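Local coordinates for TfuA domain-containing protein (Methanosarcina acetivorans, PDB 6XP8) that is involved in peptide backbone thioamidation in a methanogenic archaeon, probably acting together with a YcaO enzyme, at residues D109-V114 with V126-I131; G49-R54 with A76-L81. All coordinates share one frame; numbering follows the deposited sequence.

Interaction 1 of 2, residues D109-V114 with V126-I131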
ATOM      1  N   ASP A 109       5.976  -1.188  -8.985  1.00 17.35           N
ATOM      2  CA  ASP A 109       4.699  -0.731  -8.448  1.00 17.13           C
ATOM      3  C   ASP A 109       3.588  -1.779  -8.575  1.00 16.32           C
ATOM      4  O   ASP A 109       2.559  -1.652  -7.921  1.00 16.23           O
ATOM      5  CB  ASP A 109       4.273   0.628  -9.050  1.00 18.12           C
ATOM      6  CG  ASP A 109       4.189   0.626 -10.583  1.00 19.13           C
ATOM      7  OD1 ASP A 109       4.036  -0.441 -11.210  1.00 20.32           O
ATOM      8  OD2 ASP A 109       4.256   1.726 -11.165  1.00 19.19           O
ATOM      9  N   ASP A 110       3.815  -2.814  -9.392  1.00 15.92           N
ATOM     10  CA  ASP A 110       2.843  -3.912  -9.521  1.00 16.13           C
ATOM     11  C   ASP A 110       2.546  -4.604  -8.182  1.00 15.69           C
ATOM     12  O   ASP A 110       1.469  -5.185  -8.002  1.00 15.98           O
ATOM     13  CB  ASP A 110       3.285  -4.942 -10.561  1.00 17.07           C
ATOM     14  CG  ASP A 110       2.203  -5.981 -10.843  1.00 18.33           C
ATOM     15  OD1 ASP A 110       1.113  -5.591 -11.305  1.00 19.32           O
ATOM     16  OD2 ASP A 110       2.446  -7.174 -10.582  1.00 19.11           O
ATOM     17  N   GLU A 111       3.493  -4.528  -7.249  1.00 15.40           N
ATOM     18  CA  GLU A 111       3.340  -5.133  -5.923  1.00 15.15           C
ATOM     19  C   GLU A 111       2.235  -4.489  -5.083  1.00 15.09           C
ATOM     20  O   GLU A 111       1.632  -5.149  -4.228  1.00 14.89           O
ATOM     21  CB  GLU A 111       4.670  -5.104  -5.156  1.00 15.41           C
ATOM     22  CG  GLU A 111       5.740  -6.027  -5.736  1.00 16.10           C
ATOM     23  CD  GLU A 111       5.421  -7.508  -5.584  1.00 16.57           C
ATOM     24  OE1 GLU A 111       4.738  -7.897  -4.601  1.00 16.56           O
ATOM     25  OE2 GLU A 111       5.879  -8.297  -6.447  1.00 16.99           O
ATOM     26  N   VAL A 112       1.972  -3.209  -5.344  1.00 14.50           N
ATOM     27  CA  VAL A 112       1.039  -2.420  -4.524  1.00 14.58           C
ATOM     28  C   VAL A 112      -0.170  -1.840  -5.272  1.00 14.43           C
ATOM     29  O   VAL A 112      -1.127  -1.400  -4.632  1.00 14.63           O
ATOM     30  CB  VAL A 112       1.767  -1.295  -3.745  1.00 14.07           C
ATOM     31  CG1 VAL A 112       2.556  -1.874  -2.580  1.00 13.83           C
ATOM     32  CG2 VAL A 112       2.678  -0.475  -4.653  1.00 13.93           C
ATOM     33  N   ALA A 113      -0.132  -1.831  -6.607  1.00 14.88           N
ATOM     34  CA  ALA A 113      -1.223  -1.260  -7.416  1.00 15.16           C
ATOM     35  C   ALA A 113      -2.583  -1.910  -7.113  1.00 15.64           C
ATOM     36  O   ALA A 113      -2.678  -3.138  -6.992  1.00 15.66           O
ATOM     37  CB  ALA A 113      -0.908  -1.381  -8.899  1.00 15.17           C
ATOM     38  N   VAL A 114      -3.607  -1.069  -6.961  1.00 16.16           N
ATOM     39  CA  VAL A 114      -5.006  -1.504  -6.779  1.00 16.83           C
ATOM     40  C   VAL A 114      -5.964  -0.677  -7.628  1.00 17.10           C
ATOM     41  O   VAL A 114      -5.777   0.535  -7.800  1.00 17.26           O
ATOM     42  CB  VAL A 114      -5.501  -1.458  -5.299  1.00 17.18           C
ATOM     43  CG1 VAL A 114      -4.953  -2.625  -4.509  1.00 17.82           C
ATOM     44  CG2 VAL A 114      -5.161  -0.139  -4.610  1.00 17.63           C
ATOM     45  N   VAL A 126      -7.344  -6.408  -4.855  1.00 17.54           N
ATOM     46  CA  VAL A 126      -6.452  -6.741  -3.746  1.00 17.40           C
ATOM     47  C   VAL A 126      -4.995  -6.539  -4.192  1.00 17.22           C
ATOM     48  O   VAL A 126      -4.603  -7.051  -5.248  1.00 17.00           O
ATOM     49  CB  VAL A 126      -6.661  -8.201  -3.268  1.00 18.03           C
ATOM     50  CG1 VAL A 126      -5.763  -8.526  -2.085  1.00 18.52           C
ATOM     51  CG2 VAL A 126      -8.115  -8.444  -2.896  1.00 18.51           C
ATOM     52  N   PRO A 127      -4.190  -5.804  -3.390  1.00 17.13           N
ATOM     53  CA  PRO A 127      -2.782  -5.627  -3.745  1.00 16.89           C
ATOM     54  C   PRO A 127      -2.008  -6.931  -3.605  1.00 16.91           C
ATOM     55  O   PRO A 127      -2.303  -7.738  -2.713  1.00 16.59           O
ATOM     56  CB  PRO A 127      -2.288  -4.602  -2.725  1.00 17.43           C
ATOM     57  CG  PRO A 127      -3.165  -4.808  -1.539  1.00 17.60           C
ATOM     58  CD  PRO A 127      -4.502  -5.216  -2.069  1.00 17.18           C
ATOM     59  N   LEU A 128      -1.044  -7.128  -4.498  1.00 16.02           N
ATOM     60  CA  LEU A 128      -0.197  -8.313  -4.489  1.00 15.98           C
ATOM     61  C   LEU A 128       0.508  -8.554  -3.151  1.00 15.89           C
ATOM     62  O   LEU A 128       0.605  -9.701  -2.724  1.00 16.16           O
ATOM     63  CB  LEU A 128       0.812  -8.270  -5.645  1.00 15.80           C
ATOM     64  CG  LEU A 128       1.676  -9.500  -5.955  1.00 15.92           C
ATOM     65  CD1 LEU A 128       0.846 -10.767  -6.144  1.00 15.76           C
ATOM     66  CD2 LEU A 128       2.494  -9.213  -7.202  1.00 15.98           C
ATOM     67  N   VAL A 129       0.981  -7.486  -2.491  1.00 15.62           N
ATOM     68  CA  VAL A 129       1.592  -7.620  -1.151  1.00 15.94           C
ATOM     69  C   VAL A 129       0.675  -8.277  -0.108  1.00 15.76           C
ATOM     70  O   VAL A 129       1.143  -9.112   0.667  1.00 15.32           O
ATOM     71  CB  VAL A 129       2.216  -6.308  -0.591  1.00 15.93           C
ATOM     72  CG1 VAL A 129       3.469  -5.936  -1.377  1.00 16.40           C
ATOM     73  CG2 VAL A 129       1.212  -5.166  -0.558  1.00 16.17           C
ATOM     74  N   ASN A 130      -0.611  -7.902  -0.113  1.00 15.91           N
ATOM     75  CA  ASN A 130      -1.636  -8.529   0.743  1.00 15.84           C
ATOM     76  C   ASN A 130      -1.845 -10.001   0.369  1.00 16.14           C
ATOM     77  O   ASN A 130      -2.005 -10.841   1.255  1.00 16.10           O
ATOM     78  CB  ASN A 130      -2.980  -7.781   0.664  1.00 16.17           C
ATOM     79  CG  ASN A 130      -3.023  -6.502   1.504  1.00 16.13           C
ATOM     80  OD1 ASN A 130      -1.999  -5.965   1.929  1.00 16.35           O
ATOM     81  ND2 ASN A 130      -4.230  -5.983   1.699  1.00 16.20           N
ATOM     82  N   ILE A 131      -1.837 -10.303  -0.935  1.00 15.66           N
ATOM     83  CA  ILE A 131      -1.976 -11.687  -1.431  1.00 15.68           C
ATOM     84  C   ILE A 131      -0.795 -12.539  -0.950  1.00 15.73           C
ATOM     85  O   ILE A 131      -0.995 -13.648  -0.440  1.00 15.65           O
ATOM     86  CB  ILE A 131      -2.153 -11.747  -2.978  1.00 15.34           C
ATOM     87  CG1 ILE A 131      -3.489 -11.111  -3.390  1.00 15.61           C
ATOM     88  CG2 ILE A 131      -2.069 -13.182  -3.501  1.00 15.60           C
ATOM     89  CD1 ILE A 131      -3.574 -10.692  -4.851  1.00 15.55           C
TER
HETATM   90  O   HOH W   1      -0.931  -5.314  -6.788  1.00 16.40           O
HETATM   91  O   HOH W   2      -4.584  -5.102  -7.155  1.00 16.25           O

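Interaction 2 of 2, residues G49-R54 with A76-L81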
ATOM      1  N   GLY A  49      -0.913   6.900  -3.794  1.00 13.75           N
ATOM      2  CA  GLY A  49      -0.708   7.788  -4.923  1.00 14.38           C
ATOM      3  C   GLY A  49      -0.988   7.085  -6.228  1.00 15.18           C
ATOM      4  O   GLY A  49      -0.906   5.847  -6.318  1.00 15.33           O
ATOM      5  N   ILE A  50      -1.325   7.876  -7.244  1.00 15.52           N
ATOM      6  CA  ILE A  50      -1.552   7.351  -8.592  1.00 16.80           C
ATOM      7  C   ILE A  50      -0.215   6.866  -9.163  1.00 16.32           C
ATOM      8  O   ILE A  50       0.807   7.543  -9.009  1.00 15.68           O
ATOM      9  CB  ILE A  50      -2.261   8.403  -9.493  1.00 17.61           C
ATOM     10  CG1 ILE A  50      -3.769   8.425  -9.213  1.00 19.02           C
ATOM     11  CG2 ILE A  50      -2.090   8.095 -10.975  1.00 18.69           C
ATOM     12  CD1 ILE A  50      -4.185   9.155  -7.958  1.00 20.05           C
ATOM     13  N   PHE A  51      -0.227   5.695  -9.802  1.00 16.72           N
ATOM     14  CA  PHE A  51       1.000   5.074 -10.333  1.00 17.53           C
ATOM     15  C   PHE A  51       1.315   5.395 -11.792  1.00 18.49           C
ATOM     16  O   PHE A  51       2.469   5.278 -12.210  1.00 19.08           O
ATOM     17  CB  PHE A  51       0.995   3.554 -10.102  1.00 16.94           C
ATOM     18  CG  PHE A  51       1.081   3.166  -8.652  1.00 16.84           C
ATOM     19  CD1 PHE A  51       2.245   3.421  -7.917  1.00 16.89           C
ATOM     20  CD2 PHE A  51       0.000   2.550  -8.015  1.00 17.10           C
ATOM     21  CE1 PHE A  51       2.325   3.078  -6.568  1.00 16.96           C
ATOM     22  CE2 PHE A  51       0.076   2.197  -6.667  1.00 16.89           C
ATOM     23  CZ  PHE A  51       1.236   2.466  -5.948  1.00 16.98           C
ATOM     24  N   PHE A  52       0.300   5.806 -12.550  1.00 19.70           N
ATOM     25  CA  PHE A  52       0.471   6.152 -13.966  1.00 20.58           C
ATOM     26  C   PHE A  52       1.478   7.290 -14.136  1.00 21.04           C
ATOM     27  O   PHE A  52       1.417   8.290 -13.415  1.00 20.70           O
ATOM     28  CB  PHE A  52      -0.875   6.494 -14.614  1.00 21.37           C
ATOM     29  CG  PHE A  52      -1.923   5.429 -14.437  1.00 22.22           C
ATOM     30  CD1 PHE A  52      -1.673   4.104 -14.827  1.00 23.06           C
ATOM     31  CD2 PHE A  52      -3.162   5.742 -13.880  1.00 23.10           C
ATOM     32  CE1 PHE A  52      -2.641   3.118 -14.655  1.00 22.49           C
ATOM     33  CE2 PHE A  52      -4.132   4.760 -13.707  1.00 23.15           C
ATOM     34  CZ  PHE A  52      -3.870   3.450 -14.099  1.00 23.56           C
ATOM     35  N   ASP A  53       2.403   7.098 -15.079  1.00 21.98           N
ATOM     36  CA  ASP A  53       3.522   8.015 -15.351  1.00 23.43           C
ATOM     37  C   ASP A  53       3.173   9.497 -15.406  1.00 22.39           C
ATOM     38  O   ASP A  53       3.856  10.313 -14.781  1.00 22.31           O
ATOM     39  CB  ASP A  53       4.207   7.634 -16.666  1.00 26.56           C
ATOM     40  CG  ASP A  53       5.564   7.013 -16.458  1.00 29.19           C
ATOM     41  OD1 ASP A  53       5.626   5.822 -16.081  1.00 30.41           O
ATOM     42  OD2 ASP A  53       6.570   7.718 -16.698  1.00 32.04           O
ATOM     43  N   ARG A  54       2.116   9.836 -16.150  1.00 20.99           N
ATOM     44  CA  ARG A  54       1.719  11.235 -16.361  1.00 19.94           C
ATOM     45  C   ARG A  54       1.350  11.934 -15.053  1.00 19.05           C
ATOM     46  O   ARG A  54       1.601  13.135 -14.893  1.00 19.20           O
ATOM     47  CB  ARG A  54       0.561  11.330 -17.372  1.00 20.51           C
ATOM     48  CG  ARG A  54       0.114  12.748 -17.734  1.00 20.14           C
ATOM     49  CD  ARG A  54       1.166  13.473 -18.569  1.00 20.46           C
ATOM     50  NE  ARG A  54       0.896  14.902 -18.742  1.00 20.08           N
ATOM     51  CZ  ARG A  54       1.271  15.866 -17.897  1.00 20.50           C
ATOM     52  NH1 ARG A  54       1.919  15.577 -16.770  1.00 20.27           N
ATOM     53  NH2 ARG A  54       0.983  17.134 -18.175  1.00 20.56           N
ATOM     54  N   ALA A  76       3.498   1.856   2.934  1.00 13.06           N
ATOM     55  CA  ALA A  76       2.328   1.075   2.465  1.00 13.09           C
ATOM     56  C   ALA A  76       2.217   0.875   0.948  1.00 13.28           C
ATOM     57  O   ALA A  76       2.128  -0.263   0.472  1.00 13.52           O
ATOM     58  CB  ALA A  76       1.015   1.607   3.046  1.00 13.41           C
ATOM     59  N   SER A  77       2.220   1.977   0.202  1.00 13.14           N
ATOM     60  CA  SER A  77       1.897   1.942  -1.218  1.00 13.31           C
ATOM     61  C   SER A  77       2.871   2.816  -2.011  1.00 13.16           C
ATOM     62  O   SER A  77       4.068   2.522  -2.023  1.00 13.10           O
ATOM     63  CB  SER A  77       0.438   2.362  -1.417  1.00 13.48           C
ATOM     64  OG  SER A  77      -0.060   1.909  -2.665  1.00 13.93           O
ATOM     65  N   MET A  78       2.378   3.875  -2.666  1.00 13.18           N
ATOM     66  CA  MET A  78       3.270   4.830  -3.345  1.00 13.33           C
ATOM     67  C   MET A  78       4.326   5.400  -2.389  1.00 13.02           C
ATOM     68  O   MET A  78       5.476   5.615  -2.784  1.00 12.64           O
ATOM     69  CB  MET A  78       2.488   5.950  -4.059  1.00 13.64           C
ATOM     70  CG  MET A  78       3.360   7.019  -4.726  1.00 14.22           C
ATOM     71  SD  MET A  78       4.527   6.382  -5.955  1.00 15.00           S
ATOM     72  CE  MET A  78       3.608   6.608  -7.475  1.00 14.61           C
ATOM     73  N   GLY A  79       3.945   5.612  -1.130  1.00 12.98           N
ATOM     74  CA  GLY A  79       4.890   6.101  -0.124  1.00 13.18           C
ATOM     75  C   GLY A  79       6.028   5.131   0.148  1.00 13.24           C
ATOM     76  O   GLY A  79       7.163   5.547   0.390  1.00 13.15           O
ATOM     77  N   ALA A  80       5.725   3.836   0.113  1.00 13.22           N
ATOM     78  CA  ALA A  80       6.743   2.792   0.306  1.00 13.45           C
ATOM     79  C   ALA A  80       7.736   2.752  -0.855  1.00 13.74           C
ATOM     80  O   ALA A  80       8.946   2.675  -0.635  1.00 14.07           O
ATOM     81  CB  ALA A  80       6.083   1.437   0.492  1.00 13.28           C
ATOM     82  N   LEU A  81       7.211   2.821  -2.078  1.00 13.85           N
ATOM     83  CA  LEU A  81       8.022   2.835  -3.288  1.00 13.94           C
ATOM     84  C   LEU A  81       8.941   4.059  -3.328  1.00 13.87           C
ATOM     85  O   LEU A  81      10.153   3.919  -3.506  1.00 14.23           O
ATOM     86  CB  LEU A  81       7.131   2.764  -4.541  1.00 14.47           C
ATOM     87  CG  LEU A  81       7.819   2.685  -5.913  1.00 14.54           C
ATOM     88  CD1 LEU A  81       8.651   1.418  -6.051  1.00 15.13           C
ATOM     89  CD2 LEU A  81       6.773   2.765  -7.017  1.00 14.93           C
TER
HETATM   90  O   HOH W   3      -0.923   4.014  -3.981  1.00 18.10           O

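Interaction 1 of 2, residues D109-V114 with V126-I131
The oxygen of water W1 is gripped by three bonds. It donates to D110 O at 2.7 Å and to A113 O at 2.8 Å, and accepts from L128 N at 2.9 Å. Both of its protons and an acceptor site are thus used within one bridge, which ties the 3-10 turn 109-111 and the loop after it to the N-terminus of helix 128-140, where P127 holds the N-cap position. The next N-H of that helix end is bound directly: V129 N donates to E111 O at 3.0 Å with an N-H...O angle of 151°. The donor lies in the carbonyl plane, at a C=O...N angle of 158°, so the carbonyl of an earlier turn satisfies a first-turn amide of the helix. A113 O also meets water W2, which continues the polar seam to V126 O.

Side chains pack beside these bonds. E111 bends at chi2 (-68°) and brings its carboxylate obliquely across L128, OE2 lying 3.6 Å from L128 CD2, while OE1 forms a salt bridge with R132, a residue of the same helix. An alanine at E111 would still have the carbonyl that V129 N uses, but it would remove the carboxylate and with it the salt bridge to R132, and would probably leave the L128 side chain less firmly held. D110, its CG anti to the backbone N, passes OD2 near the same leucine and pairs with R164. On the side of helix 96-102, V112 CG1 meets V129 CG2 at 4.1 Å, and V97 touches both valines. At the other end V114 and P127 run alongside each other, pointing the same way, with V114 CG1 3.6 Å from P127 CD and 3.5 Å from P127 N.

Interaction 2 of 2, residues G49-R54 with A76-L81
The F51 ring is the centre of the first shell, and M78 approaches it in a Met-aromatic contact at the start of helix 78-86. The sulfur M78 SD lies 5.1 Å from the ring centroid, 63° off the ring normal, an oblique approach. Its methyl comes closer: M78 CE is 3.5 Å from F51 CD1, and the two side chains slide past each other in opposite directions. This path follows from the methionine torsions, CG anti to the backbone N but the chain bent at chi2 (58°) and again at chi3 (95°), which carries CE on to I50 O at 3.3 Å. At the far end of the phenyl group, S77 OG sits at the edge near the ring plane, 3.6 Å from F51 CZ. One face has G49 O 3.7 Å above its centre, so the same short loop supplies both the ring and a carbonyl over it.

The backbones close in behind. M78 CB packs on the G49 amide, and a CB on G49 would come within 3.0 Å of M78 CG, a clash, so the absence of a side chain there matters. Both segments follow neighbouring parallel strands, 43-46 and 71-74, of the five-stranded sheet; backbone bonds from I50 to V28 and from G79 to I47 anchor them further. S77 occupies the N-cap position of helix 78-86, but its side chain does not cap. Its first bond points toward G49-R54, and OG, anti to the backbone N, is hydrogen-bonded to K199 NZ. Water W3 bridges the two segments, accepting from G49 N at 2.9 Å and hydrogen-bonded to S77 OG at 2.6 Å.

In the fold
Interaction 2 closes along the chain before interaction 1 opens, and their centres lie about 11 Å apart, both within the TfuA-like region. Interaction 2 joins the loop after strand 43-46 to the start of helix 78-86, which follows strand 71-74; interaction 1 packs the loop after helix 96-102 against the start of helix 128-140. They meet directly: V112 CG2 packs 3.5 Å from F51 CZ, and D109 CB lies 3.6 Å from F51 CD1. K199 of helix 198-215 is shared, its NZ bonding both V112 O and S77 OG, and V97 and Y101 touch side chains of both contacts. The two contacts thus link the sheet's strand-to-helix connections with helices 128-140 and 198-215.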